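Local coordinates for citrate lyase subunit beta-like protein (Mycobacterium tuberculosis H37Rv, PDB 6CHU), which is a magnesium-dependent lyase of the HpcH/HpaI aldolase family, essential and bifunctional, that serves itaconate dissimilation and leucine catabolism, at residues 21-24 and 28-31; 34-39 and 220-225; 58-63 and 85-90. All coordinates share one frame; numbering follows the deposited sequence.

Contact 1 of 3, residues 21-24 and 28-31; sequences CPAD and RFAK. With ACT (acetate ion), chain D.
Phe29 turns one edge of its ring to the chain from Cys21 to Ala23, and three successive ring carbons each meet a different residue. CD1 of Phe29 lies 3.7 Å from Cys21 SG. The sulfur stands 74° off the ring normal, which makes this a sulfur-aromatic contact at the edge and not over a face. Next along the rim, Phe29 CE1 meets Pro22 O at 3.6 Å, and Phe29 CZ meets Ala23 O at 3.4 Å; both oxygens lie near the ring plane. Cys21 holds its sulfur, anti to the backbone N (chi1 -179°), between the CD1 edge of Phe29 and Arg28 CB. Cys21, Ala23 and Phe29 are buried here, with Leu41 of strand 38-42 and Thr62 also touching Phe29.

Arg28 forms the looser side. Only its CB approaches Cys21 SG, at 4.1 Å, before bends at chi2 and chi3 carry the guanidinium away to an acetate, probably from the crystallisation liquor. Arg28 NE gives acetate OXT a weak hydrogen bond, and Arg28 NH2 makes a short one to acetate O (2.5 Å), while Lys31 CD covers one guanidinium face. The arrangement belongs to a beta-alpha-beta unit of the TIM barrel, where strand 17-22 passes through a short loop into helix 29-35.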
loop_
_atom_site.group_PDB
_atom_site.type_symbol
_atom_site.label_atom_id
_atom_site.label_comp_id
_atom_site.label_asym_id
_atom_site.label_seq_id
_atom_site.Cartn_x
_atom_site.Cartn_y
_atom_site.Cartn_z
ATOM N N CYS A 21 -26.611 5.003 14.046
ATOM C CA CYS A 21 -27.830 4.707 14.795
ATOM C C CYS A 21 -28.687 3.811 13.913
ATOM O O CYS A 21 -29.091 4.239 12.812
ATOM C CB CYS A 21 -28.574 5.990 15.176
ATOM S SG CYS A 21 -30.087 5.751 16.128
ATOM N N PRO A 22 -28.967 2.573 14.321
ATOM C CA PRO A 22 -29.869 1.718 13.530
ATOM C C PRO A 22 -31.214 2.399 13.312
ATOM O O PRO A 22 -31.843 2.888 14.256
ATOM C CB PRO A 22 -30.017 0.457 14.392
ATOM C CG PRO A 22 -28.848 0.482 15.326
ATOM C CD PRO A 22 -28.530 1.923 15.570
ATOM N N ALA A 23 -31.665 2.413 12.052
ATOM C CA ALA A 23 -32.880 3.146 11.707
ATOM C C ALA A 23 -34.160 2.471 12.185
ATOM O O ALA A 23 -35.224 3.086 12.074
ATOM C CB ALA A 23 -32.959 3.365 10.190
ATOM N N ASP A 24 -34.104 1.241 12.704
ATOM C CA ASP A 24 -35.288 0.638 13.304
ATOM C C ASP A 24 -35.433 0.989 14.779
ATOM O O ASP A 24 -36.275 0.405 15.467
ATOM C CB ASP A 24 -35.287 -0.885 13.114
ATOM C CG ASP A 24 -34.214 -1.585 13.920
ATOM O OD1 ASP A 24 -33.169 -0.966 14.207
ATOM O OD2 ASP A 24 -34.411 -2.772 14.252
ATOM N N ARG A 28 -34.448 6.372 19.491
ATOM C CA ARG A 28 -33.085 6.778 19.806
ATOM C C ARG A 28 -32.561 7.890 18.906
ATOM O O ARG A 28 -31.447 8.367 19.136
ATOM C CB ARG A 28 -32.139 5.577 19.712
ATOM C CG ARG A 28 -32.601 4.356 20.496
ATOM C CD ARG A 28 -32.768 4.670 21.973
ATOM N NE ARG A 28 -31.504 5.040 22.601
ATOM C CZ ARG A 28 -31.359 5.280 23.899
ATOM N NH1 ARG A 28 -32.404 5.194 24.712
ATOM N NH2 ARG A 28 -30.172 5.612 24.385
ATOM N N PHE A 29 -33.325 8.311 17.890
ATOM C CA PHE A 29 -32.792 9.246 16.896
ATOM C C PHE A 29 -32.408 10.573 17.542
ATOM O O PHE A 29 -31.328 11.114 17.281
ATOM C CB PHE A 29 -33.812 9.502 15.777
ATOM C CG PHE A 29 -34.001 8.356 14.809
ATOM C CD1 PHE A 29 -33.339 7.150 14.971
ATOM C CD2 PHE A 29 -34.864 8.502 13.729
ATOM C CE1 PHE A 29 -33.530 6.110 14.070
ATOM C CE2 PHE A 29 -35.060 7.472 12.827
ATOM C CZ PHE A 29 -34.394 6.273 12.995
ATOM N N ALA A 30 -33.290 11.117 18.384
ATOM C CA ALA A 30 -33.011 12.410 19.004
ATOM C C ALA A 30 -31.772 12.338 19.888
ATOM O O ALA A 30 -30.946 13.259 19.888
ATOM C CB ALA A 30 -34.221 12.887 19.809
ATOM N N LYS A 31 -31.623 11.244 20.639
ATOM C CA LYS A 31 -30.461 11.097 21.507
ATOM C C LYS A 31 -29.182 11.005 20.692
ATOM O O LYS A 31 -28.150 11.571 21.071
ATOM C CB LYS A 31 -30.613 9.855 22.385
ATOM C CG LYS A 31 -31.726 9.933 23.413
ATOM C CD LYS A 31 -31.790 8.644 24.224
ATOM C CE LYS A 31 -32.840 8.722 25.326
ATOM N NZ LYS A 31 -32.575 9.853 26.258
HETATM C C ACT D . -28.287 6.086 21.526
HETATM O O ACT D . -28.422 6.351 22.756
HETATM O OXT ACT D . -28.665 5.063 20.890
HETATM C CH3 ACT D . -27.548 7.158 20.665
#

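Contact 2 of 3, residues 34-39 and 220-225; sequences AAADVV and SQIPVV
Ile222 reaches from helix 221-228 to Ala35 and Ala36, where helix 29-35 ends, and so joins the last beta-alpha unit of the TIM barrel to the first. The order of the parallel strands bears this out: 213-216 is the eighth, 17-22 the first, and the sheet is closed.

The apolar part is a single side-chain pair, Ala36 CB against Ile222 CD1 at 3.9 Å. Ile222 CD1 gets there by a bend at chi2 of -70°, which swings the longer branch off its extended course. The same side chain also touches Leu19 and Cys216, one on each of the two strands that meet at the barrel closure.

A second kind of approach sets carbon against a backbone carbonyl. The other branch of Ile222, CG2, sits 3.2 Å from Ala35 O; CG2 is anti to the backbone N, CG1 beside it. Ala35 O thus faces the fork of Ile222, nearest CG2, with CB and CG1 farther off, and only CD1 at the end of the longer branch reaches the methyl of Ala36, the first residue to leave helical angles. The interface is small, 125 Å² summed over both sides.

Polar links flank this packing. The Gln221 side chain is tied by its amide to Ile217 and His218, just before it in the chain, and to His190. Asp37 has both carboxylate oxygens engaged: OD1 in a salt bridge with Arg226 NH1 on the same helix as Ile222, and OD2 in a hydrogen bond with Gly17 N.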
loop_
_atom_site.group_PDB
_atom_site.type_symbol
_atom_site.label_atom_id
_atom_site.label_comp_id
_atom_site.label_asym_id
_atom_site.label_seq_id
_atom_site.Cartn_x
_atom_site.Cartn_y
_atom_site.Cartn_z
ATOM N N ALA A 34 -28.268 14.489 19.419
ATOM C CA ALA A 34 -27.716 15.321 20.484
ATOM C C ALA A 34 -26.309 14.883 20.880
ATOM O O ALA A 34 -25.504 15.715 21.308
ATOM C CB ALA A 34 -28.645 15.295 21.699
ATOM N N ALA A 35 -25.989 13.593 20.742
ATOM C CA ALA A 35 -24.682 13.098 21.171
ATOM C C ALA A 35 -23.594 13.312 20.128
ATOM O O ALA A 35 -22.421 13.456 20.484
ATOM C CB ALA A 35 -24.761 11.608 21.505
ATOM N N ALA A 36 -23.944 13.325 18.849
ATOM C CA ALA A 36 -22.941 13.249 17.805
ATOM C C ALA A 36 -22.928 14.515 16.957
ATOM O O ALA A 36 -23.858 15.330 16.983
ATOM C CB ALA A 36 -23.182 12.030 16.908
ATOM N N ASP A 37 -21.840 14.668 16.206
ATOM C CA ASP A 37 -21.750 15.741 15.223
ATOM C C ASP A 37 -22.589 15.418 13.991
ATOM O O ASP A 37 -23.361 16.256 13.518
ATOM C CB ASP A 37 -20.287 15.974 14.849
ATOM C CG ASP A 37 -19.472 16.499 16.015
ATOM O OD1 ASP A 37 -19.849 17.538 16.587
ATOM O OD2 ASP A 37 -18.457 15.869 16.363
ATOM N N VAL A 38 -22.470 14.200 13.480
ATOM C CA VAL A 38 -23.285 13.721 12.363
ATOM C C VAL A 38 -23.808 12.341 12.729
ATOM O O VAL A 38 -23.074 11.524 13.294
ATOM C CB VAL A 38 -22.480 13.662 11.043
ATOM C CG1 VAL A 38 -23.286 12.961 9.927
ATOM C CG2 VAL A 38 -22.092 15.048 10.591
ATOM N N VAL A 39 -25.073 12.081 12.420
ATOM C CA VAL A 39 -25.679 10.776 12.649
ATOM C C VAL A 39 -25.756 10.036 11.321
ATOM O O VAL A 39 -26.173 10.608 10.303
ATOM C CB VAL A 39 -27.074 10.916 13.278
ATOM C CG1 VAL A 39 -27.771 9.568 13.345
ATOM C CG2 VAL A 39 -26.970 11.540 14.673
ATOM N N SER A 220 -20.911 6.879 23.724
ATOM C CA SER A 220 -19.818 7.112 24.666
ATOM C C SER A 220 -18.491 7.338 23.954
ATOM O O SER A 220 -17.564 7.897 24.552
ATOM C CB SER A 220 -19.685 5.927 25.628
ATOM O OG SER A 220 -19.264 4.778 24.912
ATOM N N GLN A 221 -18.376 6.911 22.698
ATOM C CA GLN A 221 -17.145 7.113 21.948
ATOM C C GLN A 221 -17.009 8.529 21.407
ATOM O O GLN A 221 -15.891 8.949 21.087
ATOM C CB GLN A 221 -17.069 6.107 20.796
ATOM C CG GLN A 221 -17.130 4.651 21.258
ATOM C CD GLN A 221 -17.126 3.671 20.096
ATOM O OE1 GLN A 221 -17.954 3.762 19.197
ATOM N NE2 GLN A 221 -16.187 2.725 20.115
ATOM N N ILE A 222 -18.110 9.279 21.303
ATOM C CA ILE A 222 -18.044 10.610 20.687
ATOM C C ILE A 222 -17.143 11.563 21.463
ATOM O O ILE A 222 -16.323 12.253 20.834
ATOM C CB ILE A 222 -19.461 11.175 20.484
ATOM C CG1 ILE A 222 -20.237 10.342 19.456
ATOM C CG2 ILE A 222 -19.384 12.625 20.038
ATOM C CD1 ILE A 222 -19.738 10.484 18.010
ATOM N N PRO A 223 -17.233 11.673 22.794
ATOM C CA PRO A 223 -16.311 12.577 23.503
ATOM C C PRO A 223 -14.855 12.212 23.300
ATOM O O PRO A 223 -13.998 13.102 23.200
ATOM C CB PRO A 223 -16.729 12.423 24.973
ATOM C CG PRO A 223 -18.134 11.970 24.919
ATOM C CD PRO A 223 -18.230 11.089 23.712
ATOM N N VAL A 224 -14.553 10.915 23.237
ATOM C CA VAL A 224 -13.171 10.485 23.051
ATOM C C VAL A 224 -12.654 10.960 21.701
ATOM O O VAL A 224 -11.544 11.497 21.594
ATOM C CB VAL A 224 -13.070 8.956 23.208
ATOM C CG1 VAL A 224 -11.630 8.488 23.079
ATOM C CG2 VAL A 224 -13.657 8.530 24.553
ATOM N N VAL A 225 -13.467 10.795 20.658
ATOM C CA VAL A 225 -13.091 11.214 19.311
ATOM C C VAL A 225 -12.909 12.727 19.249
ATOM O O VAL A 225 -11.907 13.226 18.726
ATOM C CB VAL A 225 -14.142 10.728 18.298
ATOM C CG1 VAL A 225 -14.013 11.486 16.974
ATOM C CG2 VAL A 225 -13.997 9.230 18.092
#

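Contact 3 of 3, residues 58-63 and 85-90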
loop_
_atom_site.group_PDB
_atom_site.type_symbol
_atom_site.label_atom_id
_atom_site.label_comp_id
_atom_site.label_asym_id
_atom_site.label_seq_id
_atom_site.Cartn_x
_atom_site.Cartn_y
_atom_site.Cartn_z
ATOM N N ALA A 58 -39.505 4.123 9.766
ATOM C CA ALA A 58 -38.992 5.049 10.771
ATOM C C ALA A 58 -38.195 6.164 10.113
ATOM O O ALA A 58 -38.236 7.318 10.558
ATOM C CB ALA A 58 -38.131 4.304 11.793
ATOM N N LEU A 59 -37.465 5.833 9.046
ATOM C CA LEU A 59 -36.710 6.840 8.312
ATOM C C LEU A 59 -37.619 7.956 7.817
ATOM O O LEU A 59 -37.275 9.139 7.917
ATOM C CB LEU A 59 -35.981 6.185 7.141
ATOM C CG LEU A 59 -34.938 7.051 6.443
ATOM C CD1 LEU A 59 -33.711 7.171 7.331
ATOM C CD2 LEU A 59 -34.584 6.461 5.079
ATOM N N ARG A 60 -38.786 7.593 7.281
ATOM C CA ARG A 60 -39.743 8.592 6.819
ATOM C C ARG A 60 -40.415 9.310 7.983
ATOM O O ARG A 60 -40.670 10.518 7.911
ATOM C CB ARG A 60 -40.811 7.936 5.942
ATOM C CG ARG A 60 -40.299 7.138 4.753
ATOM C CD ARG A 60 -41.494 6.634 3.936
ATOM N NE ARG A 60 -41.134 5.596 2.974
ATOM C CZ ARG A 60 -41.174 4.290 3.230
ATOM N NH1 ARG A 60 -41.561 3.857 4.423
ATOM N NH2 ARG A 60 -40.828 3.416 2.293
ATOM N N ASP A 61 -40.718 8.587 9.063
ATOM C CA ASP A 61 -41.625 9.097 10.089
ATOM C C ASP A 61 -40.948 9.962 11.141
ATOM O O ASP A 61 -41.613 10.809 11.747
ATOM C CB ASP A 61 -42.337 7.936 10.795
ATOM C CG ASP A 61 -43.273 7.174 9.876
ATOM O OD1 ASP A 61 -43.687 7.737 8.842
ATOM O OD2 ASP A 61 -43.602 6.011 10.193
ATOM N N THR A 62 -39.653 9.778 11.376
ATOM C CA THR A 62 -38.941 10.433 12.473
ATOM C C THR A 62 -37.728 11.146 11.891
ATOM O O THR A 62 -36.603 10.631 11.938
ATOM C CB THR A 62 -38.547 9.419 13.551
ATOM O OG1 THR A 62 -39.723 8.721 13.992
ATOM C CG2 THR A 62 -37.910 10.110 14.747
ATOM N N PRO A 63 -37.921 12.338 11.330
ATOM C CA PRO A 63 -36.824 13.016 10.635
ATOM C C PRO A 63 -35.820 13.647 11.590
ATOM O O PRO A 63 -36.159 14.114 12.683
ATOM C CB PRO A 63 -37.545 14.090 9.810
ATOM C CG PRO A 63 -38.791 14.362 10.571
ATOM C CD PRO A 63 -39.196 13.071 11.214
ATOM N N LEU A 85 -33.816 3.214 -1.556
ATOM C CA LEU A 85 -33.919 4.435 -2.351
ATOM C C LEU A 85 -35.365 4.875 -2.502
ATOM O O LEU A 85 -35.656 6.083 -2.515
ATOM C CB LEU A 85 -33.260 4.225 -3.714
ATOM C CG LEU A 85 -31.755 3.939 -3.682
ATOM C CD1 LEU A 85 -31.208 3.882 -5.104
ATOM C CD2 LEU A 85 -30.996 4.978 -2.865
ATOM N N GLU A 86 -36.291 3.921 -2.592
ATOM C CA GLU A 86 -37.701 4.288 -2.609
ATOM C C GLU A 86 -38.100 4.981 -1.313
ATOM O O GLU A 86 -38.794 6.005 -1.338
ATOM C CB GLU A 86 -38.560 3.054 -2.851
ATOM C CG GLU A 86 -38.418 2.509 -4.252
ATOM C CD GLU A 86 -38.913 1.080 -4.377
ATOM O OE1 GLU A 86 -39.416 0.524 -3.375
ATOM O OE2 GLU A 86 -38.785 0.511 -5.478
ATOM N N ALA A 87 -37.660 4.448 -0.172
ATOM C CA ALA A 87 -37.999 5.072 1.103
ATOM C C ALA A 87 -37.382 6.458 1.223
ATOM O O ALA A 87 -38.015 7.384 1.750
ATOM C CB ALA A 87 -37.551 4.181 2.262
ATOM N N LEU A 88 -36.153 6.622 0.724
ATOM C CA LEU A 88 -35.460 7.904 0.816
ATOM C C LEU A 88 -36.162 8.994 0.027
ATOM O O LEU A 88 -35.996 10.183 0.334
ATOM C CB LEU A 88 -34.038 7.756 0.305
ATOM C CG LEU A 88 -33.035 7.271 1.335
ATOM C CD1 LEU A 88 -31.743 6.855 0.636
ATOM C CD2 LEU A 88 -32.790 8.391 2.347
ATOM N N ALA A 89 -36.919 8.611 -1.005
ATOM C CA ALA A 89 -37.591 9.589 -1.856
ATOM C C ALA A 89 -38.457 10.546 -1.047
ATOM O O ALA A 89 -38.536 11.743 -1.357
ATOM C CB ALA A 89 -38.441 8.863 -2.898
ATOM N N GLY A 90 -39.117 10.038 -0.011
ATOM C CA GLY A 90 -39.997 10.859 0.796
ATOM C C GLY A 90 -39.333 11.439 2.027
ATOM O O GLY A 90 -39.998 11.678 3.039
#
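Arg60 lays its guanidinium over Ala87, so that the methyl of the alanine meets a flat face and not an edge. Ala87 CB lies 3.4 Å from Arg60 NH2, with Arg60 CZ somewhat farther from the same methyl and Arg60 NE nearer to Ala87 CA. The chain is extended through chi2 and chi3, and a chi4 of 92° then turns the guanidinium broadside to the alanine. Lower in the chain, Arg60 CG lies 3.8 Å from Ala87 O. Ala87 is buried although Arg60 itself is exposed: the arginine lies over the buried methyl at the outer margin of the helix pair. Its NH1 has a weak hydrogen bond to Asn57 OD1. Glu86 does not form an ion pair with Arg60, since its OE1 remains 6.5 Å from Arg60 NH2; its other oxygen, OE2, is bridged to Arg83.

The inner layer is made by two leucines whose side chains run at a slant to each other. They touch through one methyl each, Leu59 CD2 to Leu88 CD2 at 3.8 Å, and Leu88 CG adds a longer approach to the same Leu59 methyl. Leu59 points toward the partner helix from its first bond, with CG anti to the backbone N (chi1 -169°). Leu88 starts off in the other direction, and its far end comes back toward Leu59. Both leucines rest on Val71 of strand 69-72, which places them between helix and sheet. Consecutive helices 52-61 and 79-89, packed together over strand 69-72 of the parallel barrel, are part of the outer helical layer typical of a TIM barrel.

How the contacts relate
From the N terminus, contact 1 comes first, closing the short loop between strand 17-22 and helix 29-35. Contact 2 opens only after it, at the end of that helix, and closes at residues 220-225, spanning nearly the whole barrel to bring helix 221-228, which follows the eighth strand, onto the first beta-alpha unit. Contact 3 is nested inside that long loop and joins the two helices after strands 38-42 and 69-72. None of the loops cross. Contacts 1 and 2 share helix 29-35 and meet at Cys21 and Val39; contacts 1 and 3 meet where Phe29 and Ala23 touch Thr62 and Ala58. Contacts 2 and 3 stay apart, with nearest atoms about 9 Å from each other.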